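Local structure of 5-carboxymethyl-2-hydroxymuconate semialdehyde dehydrogenase (Thermus thermophilus, 2D4E) at residues R152-A163 and Y495-R506. The protein probably catalyses the NAD-dependent oxidation of 5-carboxymethyl-2-hydroxymuconate semialdehyde to the corresponding acid, as a tetrameric member of the aldehyde dehydrogenase family. Numbering follows the deposited sequence.
Sequences RDWLYYTVRVPA and YTDLKTIALPLR
Pro504 lies over one face of the Trp154 indole in a CH-pi contact, its CB 3.8 Å from the centroid of the six-membered ring and almost on the normal; above the opposite face, toward the rim, sits Tyr156 OH, hydrogen-bonded to Val468 O of the second subunit. Tyr157 makes a more tilted CH-pi contact with Ile501 CB, while Leu503 CD2 and Val159 CG1 meet the ring's edge. With CG between the backbone N and carbonyl carbon (chi1 70°), the Tyr157 ring folds across onto Ile501. The Arg160 guanidinium carries Leu498 CD2 over its centre; NH1 donates to Thr496 OG1 (3.0 Å) by a bent bond tilted from the guanidinium plane, and that hydroxyl also bonds Leu492 O. Arg506 NE and NH2 each lie 3.1 Å from Arg152 O, approaching from one face of its carbonyl plane. Asp153 OD1 adds a longer salt bridge to Arg506 NE (3.6 Å), the two planes nearly perpendicular. Between these ends, backbone bonds zip 154-162 to 496-504 as an antiparallel ribbon, the oligomerisation arm of the aldehyde dehydrogenase fold. Thus a salt bridge and two-nitrogen grip close one end, an arginine-hydroxyl bond the other, where Asp493 meets Arg160's charge; Thr500 to Ala502 continue the sheet into the second subunit.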
ATOM      1  N   ARG C 152     -22.479   3.547   2.425  1.00 23.19           N
ATOM      2  CA  ARG C 152     -23.163   2.522   3.214  1.00 27.61           C
ATOM      3  C   ARG C 152     -23.928   1.565   2.302  1.00 27.43           C
ATOM      4  O   ARG C 152     -24.712   0.740   2.772  1.00 27.02           O
ATOM      5  CB  ARG C 152     -24.159   3.178   4.176  1.00 29.82           C
ATOM      6  CG  ARG C 152     -23.628   4.400   4.911  1.00 43.41           C
ATOM      7  CD  ARG C 152     -22.926   4.047   6.216  1.00 49.55           C
ATOM      8  NE  ARG C 152     -22.179   5.190   6.744  1.00 57.42           N
ATOM      9  CZ  ARG C 152     -21.655   5.251   7.965  1.00 57.10           C
ATOM     10  NH1 ARG C 152     -21.797   4.233   8.803  1.00 56.55           N
ATOM     11  NH2 ARG C 152     -20.977   6.328   8.343  1.00 57.32           N
ATOM     12  N   ASP C 153     -23.690   1.669   0.999  1.00 26.53           N
ATOM     13  CA  ASP C 153     -24.399   0.843   0.032  1.00 22.88           C
ATOM     14  C   ASP C 153     -23.693  -0.414  -0.465  1.00 24.08           C
ATOM     15  O   ASP C 153     -24.330  -1.446  -0.663  1.00 17.83           O
ATOM     16  CB  ASP C 153     -24.790   1.713  -1.158  1.00 23.53           C
ATOM     17  CG  ASP C 153     -25.509   2.978  -0.727  1.00 35.60           C
ATOM     18  OD1 ASP C 153     -26.464   2.863   0.072  1.00 38.41           O
ATOM     19  OD2 ASP C 153     -25.121   4.081  -1.179  1.00 34.06           O
ATOM     20  N   TRP C 154     -22.383  -0.329  -0.673  1.00 22.54           N
ATOM     21  CA  TRP C 154     -21.633  -1.473  -1.172  1.00 19.02           C
ATOM     22  C   TRP C 154     -20.319  -1.712  -0.468  1.00 18.36           C
ATOM     23  O   TRP C 154     -19.724  -0.800   0.108  1.00 16.08           O
ATOM     24  CB  TRP C 154     -21.291  -1.305  -2.658  1.00 21.97           C
ATOM     25  CG  TRP C 154     -22.432  -1.389  -3.576  1.00 28.70           C
ATOM     26  CD1 TRP C 154     -23.314  -0.399  -3.884  1.00 31.66           C
ATOM     27  CD2 TRP C 154     -22.857  -2.551  -4.291  1.00 26.35           C
ATOM     28  NE1 TRP C 154     -24.274  -0.874  -4.749  1.00 33.87           N
ATOM     29  CE2 TRP C 154     -24.017  -2.193  -5.014  1.00 31.32           C
ATOM     30  CE3 TRP C 154     -22.371  -3.860  -4.388  1.00 23.52           C
ATOM     31  CZ2 TRP C 154     -24.704  -3.099  -5.826  1.00 26.51           C
ATOM     32  CZ3 TRP C 154     -23.053  -4.761  -5.194  1.00 31.82           C
ATOM     33  CH2 TRP C 154     -24.208  -4.374  -5.904  1.00 27.76           C
ATOM     34  N   LEU C 155     -19.876  -2.960  -0.539  1.00 16.37           N
ATOM     35  CA  LEU C 155     -18.585  -3.360  -0.013  1.00 20.93           C
ATOM     36  C   LEU C 155     -17.915  -4.148  -1.128  1.00 19.57           C
ATOM     37  O   LEU C 155     -18.458  -5.146  -1.598  1.00 18.54           O
ATOM     38  CB  LEU C 155     -18.689  -4.272   1.215  1.00 16.25           C
ATOM     39  CG  LEU C 155     -17.298  -4.859   1.543  1.00 24.66           C
ATOM     40  CD1 LEU C 155     -16.325  -3.717   1.884  1.00 21.78           C
ATOM     41  CD2 LEU C 155     -17.375  -5.848   2.697  1.00 13.11           C
ATOM     42  N   TYR C 156     -16.770  -3.664  -1.586  1.00 16.61           N
ATOM     43  CA  TYR C 156     -15.995  -4.374  -2.588  1.00 15.21           C
ATOM     44  C   TYR C 156     -14.696  -4.668  -1.862  1.00 16.78           C
ATOM     45  O   TYR C 156     -14.155  -3.802  -1.169  1.00 15.95           O
ATOM     46  CB  TYR C 156     -15.658  -3.507  -3.808  1.00 14.37           C
ATOM     47  CG  TYR C 156     -16.819  -3.119  -4.686  1.00 18.68           C
ATOM     48  CD1 TYR C 156     -17.675  -2.076  -4.325  1.00 22.04           C
ATOM     49  CD2 TYR C 156     -17.045  -3.771  -5.900  1.00 13.87           C
ATOM     50  CE1 TYR C 156     -18.728  -1.689  -5.156  1.00 22.02           C
ATOM     51  CE2 TYR C 156     -18.093  -3.391  -6.733  1.00 19.59           C
ATOM     52  CZ  TYR C 156     -18.930  -2.351  -6.358  1.00 19.28           C
ATOM     53  OH  TYR C 156     -19.968  -1.973  -7.179  1.00 20.67           O
ATOM     54  N   TYR C 157     -14.201  -5.888  -1.994  1.00 16.03           N
ATOM     55  CA  TYR C 157     -12.940  -6.220  -1.374  1.00 17.11           C
ATOM     56  C   TYR C 157     -12.209  -7.120  -2.343  1.00 17.26           C
ATOM     57  O   TYR C 157     -12.827  -7.788  -3.167  1.00 16.43           O
ATOM     58  CB  TYR C 157     -13.150  -6.876   0.004  1.00 15.01           C
ATOM     59  CG  TYR C 157     -13.732  -8.272   0.016  1.00 14.16           C
ATOM     60  CD1 TYR C 157     -12.910  -9.391  -0.119  1.00 13.51           C
ATOM     61  CD2 TYR C 157     -15.095  -8.478   0.218  1.00 14.50           C
ATOM     62  CE1 TYR C 157     -13.431 -10.686  -0.043  1.00 10.13           C
ATOM     63  CE2 TYR C 157     -15.628  -9.768   0.294  1.00 16.47           C
ATOM     64  CZ  TYR C 157     -14.787 -10.865   0.164  1.00 15.23           C
ATOM     65  OH  TYR C 157     -15.298 -12.138   0.253  1.00 14.01           O
ATOM     66  N   THR C 158     -10.886  -7.105  -2.272  1.00 13.84           N
ATOM     67  CA  THR C 158     -10.089  -7.914  -3.169  1.00 13.29           C
ATOM     68  C   THR C 158      -9.184  -8.872  -2.413  1.00 13.16           C
ATOM     69  O   THR C 158      -8.712  -8.571  -1.314  1.00 15.18           O
ATOM     70  CB  THR C 158      -9.211  -7.026  -4.065  1.00 14.63           C
ATOM     71  OG1 THR C 158      -8.390  -6.197  -3.237  1.00 19.03           O
ATOM     72  CG2 THR C 158     -10.073  -6.141  -4.961  1.00 10.89           C
ATOM     73  N   VAL C 159      -8.954 -10.029  -3.017  1.00 14.58           N
ATOM     74  CA  VAL C 159      -8.074 -11.035  -2.444  1.00 15.91           C
ATOM     75  C   VAL C 159      -7.269 -11.621  -3.599  1.00 13.94           C
ATOM     76  O   VAL C 159      -7.567 -11.368  -4.764  1.00 15.32           O
ATOM     77  CB  VAL C 159      -8.873 -12.169  -1.746  1.00 13.20           C
ATOM     78  CG1 VAL C 159      -9.716 -11.592  -0.618  1.00 13.56           C
ATOM     79  CG2 VAL C 159      -9.755 -12.891  -2.762  1.00 10.83           C
ATOM     80  N   ARG C 160      -6.236 -12.383  -3.268  1.00 17.49           N
ATOM     81  CA  ARG C 160      -5.402 -13.027  -4.270  1.00 19.99           C
ATOM     82  C   ARG C 160      -5.442 -14.536  -4.020  1.00 15.01           C
ATOM     83  O   ARG C 160      -5.493 -14.975  -2.870  1.00 17.91           O
ATOM     84  CB  ARG C 160      -3.950 -12.544  -4.165  1.00 12.21           C
ATOM     85  CG  ARG C 160      -3.713 -11.103  -4.549  1.00 17.24           C
ATOM     86  CD  ARG C 160      -2.271 -10.706  -4.222  1.00 18.78           C
ATOM     87  NE  ARG C 160      -1.891  -9.442  -4.848  1.00 21.45           N
ATOM     88  CZ  ARG C 160      -1.730  -9.271  -6.157  1.00 17.28           C
ATOM     89  NH1 ARG C 160      -1.908 -10.285  -6.999  1.00 22.75           N
ATOM     90  NH2 ARG C 160      -1.394  -8.082  -6.627  1.00 22.26           N
ATOM     91  N   VAL C 161      -5.413 -15.315  -5.096  1.00 14.18           N
ATOM     92  CA  VAL C 161      -5.423 -16.767  -5.001  1.00 14.15           C
ATOM     93  C   VAL C 161      -4.319 -17.353  -5.881  1.00 16.26           C
ATOM     94  O   VAL C 161      -3.925 -16.749  -6.884  1.00 14.01           O
ATOM     95  CB  VAL C 161      -6.794 -17.361  -5.439  1.00 15.73           C
ATOM     96  CG1 VAL C 161      -7.909 -16.818  -4.538  1.00 17.75           C
ATOM     97  CG2 VAL C 161      -7.081 -17.024  -6.903  1.00 13.42           C
ATOM     98  N   PRO C 162      -3.793 -18.533  -5.507  1.00 17.15           N
ATOM     99  CA  PRO C 162      -2.731 -19.191  -6.280  1.00 18.45           C
ATOM    100  C   PRO C 162      -3.145 -19.272  -7.757  1.00 22.41           C
ATOM    101  O   PRO C 162      -4.256 -19.706  -8.067  1.00 23.13           O
ATOM    102  CB  PRO C 162      -2.636 -20.566  -5.632  1.00 13.32           C
ATOM    103  CG  PRO C 162      -3.003 -20.283  -4.190  1.00 21.08           C
ATOM    104  CD  PRO C 162      -4.172 -19.335  -4.327  1.00 17.51           C
ATOM    105  N   ALA C 163      -2.254 -18.871  -8.664  1.00 21.00           N
ATOM    106  CA  ALA C 163      -2.573 -18.879 -10.093  1.00 20.86           C
ATOM    107  C   ALA C 163      -2.547 -20.246 -10.785  1.00 22.81           C
ATOM    108  O   ALA C 163      -3.301 -20.472 -11.734  1.00 23.86           O
ATOM    109  CB  ALA C 163      -1.663 -17.905 -10.825  1.00 15.93           C
ATOM    110  N   TYR C 495       2.515 -14.767  -9.678  1.00 17.18           N
ATOM    111  CA  TYR C 495       2.136 -16.063  -9.125  1.00 17.70           C
ATOM    112  C   TYR C 495       0.718 -16.202  -8.583  1.00 20.25           C
ATOM    113  O   TYR C 495       0.288 -17.316  -8.287  1.00 16.72           O
ATOM    114  CB  TYR C 495       3.130 -16.477  -8.033  1.00 18.87           C
ATOM    115  CG  TYR C 495       4.561 -16.612  -8.522  1.00 19.88           C
ATOM    116  CD1 TYR C 495       5.509 -15.615  -8.262  1.00 17.94           C
ATOM    117  CD2 TYR C 495       4.962 -17.727  -9.264  1.00 13.85           C
ATOM    118  CE1 TYR C 495       6.825 -15.729  -8.731  1.00 13.39           C
ATOM    119  CE2 TYR C 495       6.271 -17.848  -9.738  1.00 11.13           C
ATOM    120  CZ  TYR C 495       7.191 -16.851  -9.469  1.00 14.40           C
ATOM    121  OH  TYR C 495       8.476 -16.972  -9.941  1.00 18.18           O
ATOM    122  N   THR C 496      -0.006 -15.093  -8.449  1.00 17.35           N
ATOM    123  CA  THR C 496      -1.371 -15.151  -7.939  1.00 16.32           C
ATOM    124  C   THR C 496      -2.332 -14.378  -8.830  1.00 17.73           C
ATOM    125  O   THR C 496      -1.907 -13.612  -9.692  1.00 19.03           O
ATOM    126  CB  THR C 496      -1.471 -14.573  -6.497  1.00 20.82           C
ATOM    127  OG1 THR C 496      -1.249 -13.156  -6.521  1.00 19.86           O
ATOM    128  CG2 THR C 496      -0.445 -15.222  -5.582  1.00 14.89           C
ATOM    129  N   ASP C 497      -3.630 -14.597  -8.624  1.00 20.85           N
ATOM    130  CA  ASP C 497      -4.675 -13.913  -9.386  1.00 17.81           C
ATOM    131  C   ASP C 497      -5.472 -13.004  -8.461  1.00 19.16           C
ATOM    132  O   ASP C 497      -5.829 -13.407  -7.348  1.00 16.65           O
ATOM    133  CB  ASP C 497      -5.665 -14.905 -10.006  1.00 20.73           C
ATOM    134  CG  ASP C 497      -5.050 -15.754 -11.099  1.00 21.59           C
ATOM    135  OD1 ASP C 497      -4.240 -15.225 -11.890  1.00 22.02           O
ATOM    136  OD2 ASP C 497      -5.404 -16.951 -11.174  1.00 25.71           O
ATOM    137  N   LEU C 498      -5.750 -11.786  -8.922  1.00 17.07           N
ATOM    138  CA  LEU C 498      -6.541 -10.844  -8.145  1.00 15.32           C
ATOM    139  C   LEU C 498      -8.013 -11.179  -8.359  1.00 16.78           C
ATOM    140  O   LEU C 498      -8.406 -11.669  -9.419  1.00 16.51           O
ATOM    141  CB  LEU C 498      -6.277  -9.402  -8.594  1.00 17.15           C
ATOM    142  CG  LEU C 498      -5.039  -8.702  -8.015  1.00 22.99           C
ATOM    143  CD1 LEU C 498      -4.699  -7.469  -8.855  1.00 18.58           C
ATOM    144  CD2 LEU C 498      -5.299  -8.320  -6.558  1.00 17.30           C
ATOM    145  N   LYS C 499      -8.821 -10.920  -7.340  1.00 15.23           N
ATOM    146  CA  LYS C 499     -10.242 -11.185  -7.425  1.00 18.31           C
ATOM    147  C   LYS C 499     -10.996 -10.069  -6.724  1.00 20.01           C
ATOM    148  O   LYS C 499     -10.682  -9.722  -5.581  1.00 18.89           O
ATOM    149  CB  LYS C 499     -10.580 -12.529  -6.771  1.00 16.62           C
ATOM    150  CG  LYS C 499     -12.047 -12.923  -6.909  1.00 20.74           C
ATOM    151  CD  LYS C 499     -12.368 -14.244  -6.205  1.00 18.84           C
ATOM    152  CE  LYS C 499     -11.663 -15.419  -6.863  1.00 22.19           C
ATOM    153  NZ  LYS C 499     -12.099 -16.708  -6.275  1.00 21.36           N
ATOM    154  N   THR C 500     -11.976  -9.490  -7.417  1.00 18.23           N
ATOM    155  CA  THR C 500     -12.780  -8.429  -6.831  1.00 19.66           C
ATOM    156  C   THR C 500     -14.129  -9.022  -6.432  1.00 20.81           C
ATOM    157  O   THR C 500     -14.848  -9.572  -7.265  1.00 20.03           O
ATOM    158  CB  THR C 500     -12.996  -7.258  -7.822  1.00 19.01           C
ATOM    159  OG1 THR C 500     -11.736  -6.631  -8.104  1.00 19.74           O
ATOM    160  CG2 THR C 500     -13.949  -6.221  -7.229  1.00 13.20           C
ATOM    161  N   ILE C 501     -14.456  -8.924  -5.149  1.00 21.65           N
ATOM    162  CA  ILE C 501     -15.712  -9.453  -4.642  1.00 17.65           C
ATOM    163  C   ILE C 501     -16.598  -8.299  -4.196  1.00 20.02           C
ATOM    164  O   ILE C 501     -16.168  -7.421  -3.444  1.00 17.70           O
ATOM    165  CB  ILE C 501     -15.462 -10.419  -3.466  1.00 18.45           C
ATOM    166  CG1 ILE C 501     -14.644 -11.615  -3.961  1.00 16.37           C
ATOM    167  CG2 ILE C 501     -16.795 -10.879  -2.871  1.00 12.41           C
ATOM    168  CD1 ILE C 501     -14.097 -12.493  -2.867  1.00 24.49           C
ATOM    169  N   ALA C 502     -17.839  -8.311  -4.665  1.00 18.77           N
ATOM    170  CA  ALA C 502     -18.789  -7.257  -4.347  1.00 22.24           C
ATOM    171  C   ALA C 502     -20.074  -7.787  -3.721  1.00 22.58           C
ATOM    172  O   ALA C 502     -20.541  -8.885  -4.043  1.00 21.62           O
ATOM    173  CB  ALA C 502     -19.124  -6.468  -5.616  1.00 14.67           C
ATOM    174  N   LEU C 503     -20.635  -6.997  -2.816  1.00 18.03           N
ATOM    175  CA  LEU C 503     -21.888  -7.346  -2.166  1.00 24.24           C
ATOM    176  C   LEU C 503     -22.547  -6.066  -1.683  1.00 23.28           C
ATOM    177  O   LEU C 503     -21.882  -5.185  -1.131  1.00 19.82           O
ATOM    178  CB  LEU C 503     -21.663  -8.269  -0.969  1.00 24.20           C
ATOM    179  CG  LEU C 503     -20.704  -7.739   0.093  1.00 27.81           C
ATOM    180  CD1 LEU C 503     -20.915  -8.468   1.403  1.00 32.73           C
ATOM    181  CD2 LEU C 503     -19.283  -7.913  -0.402  1.00 31.77           C
ATOM    182  N   PRO C 504     -23.861  -5.936  -1.907  1.00 21.83           N
ATOM    183  CA  PRO C 504     -24.586  -4.739  -1.470  1.00 19.34           C
ATOM    184  C   PRO C 504     -24.913  -4.873   0.013  1.00 19.14           C
ATOM    185  O   PRO C 504     -25.140  -5.975   0.500  1.00 22.10           O
ATOM    186  CB  PRO C 504     -25.837  -4.765  -2.338  1.00 20.30           C
ATOM    187  CG  PRO C 504     -26.111  -6.243  -2.462  1.00 22.05           C
ATOM    188  CD  PRO C 504     -24.724  -6.817  -2.718  1.00 21.37           C
ATOM    189  N   LEU C 505     -24.927  -3.755   0.731  1.00 21.90           N
ATOM    190  CA  LEU C 505     -25.237  -3.777   2.157  1.00 26.15           C
ATOM    191  C   LEU C 505     -26.744  -3.663   2.374  1.00 29.93           C
ATOM    192  O   LEU C 505     -27.249  -3.891   3.471  1.00 28.53           O
ATOM    193  CB  LEU C 505     -24.504  -2.638   2.876  1.00 26.93           C
ATOM    194  CG  LEU C 505     -23.015  -2.867   3.179  1.00 25.96           C
ATOM    195  CD1 LEU C 505     -22.297  -3.358   1.945  1.00 28.86           C
ATOM    196  CD2 LEU C 505     -22.387  -1.572   3.672  1.00 28.62           C
ATOM    197  N   ARG C 506     -27.453  -3.324   1.302  1.00 29.79           N
ATOM    198  CA  ARG C 506     -28.901  -3.177   1.332  1.00 31.68           C
ATOM    199  C   ARG C 506     -29.398  -3.411  -0.096  1.00 32.99           C
ATOM    200  O   ARG C 506     -28.633  -3.278  -1.050  1.00 30.97           O
ATOM    201  CB  ARG C 506     -29.275  -1.768   1.815  1.00 30.33           C
ATOM    202  CG  ARG C 506     -28.761  -0.649   0.917  1.00 34.07           C
ATOM    203  CD  ARG C 506     -28.794   0.718   1.603  1.00 38.53           C
ATOM    204  NE  ARG C 506     -27.810   0.821   2.682  1.00 46.59           N
ATOM    205  CZ  ARG C 506     -28.035   0.499   3.954  1.00 45.78           C
ATOM    206  NH1 ARG C 506     -29.223   0.052   4.336  1.00 47.36           N
ATOM    207  NH2 ARG C 506     -27.060   0.617   4.848  1.00 45.59           N
TER
HETATM  208  O   HOH W   1     -26.838  -1.522  -2.209  1.00 34.09           O
HETATM  209  O   HOH W   2      -2.167 -10.588 -10.152  1.00 28.64           O
HETATM  210  O   HOH W   3      -5.005 -18.627 -13.056  1.00 30.54           O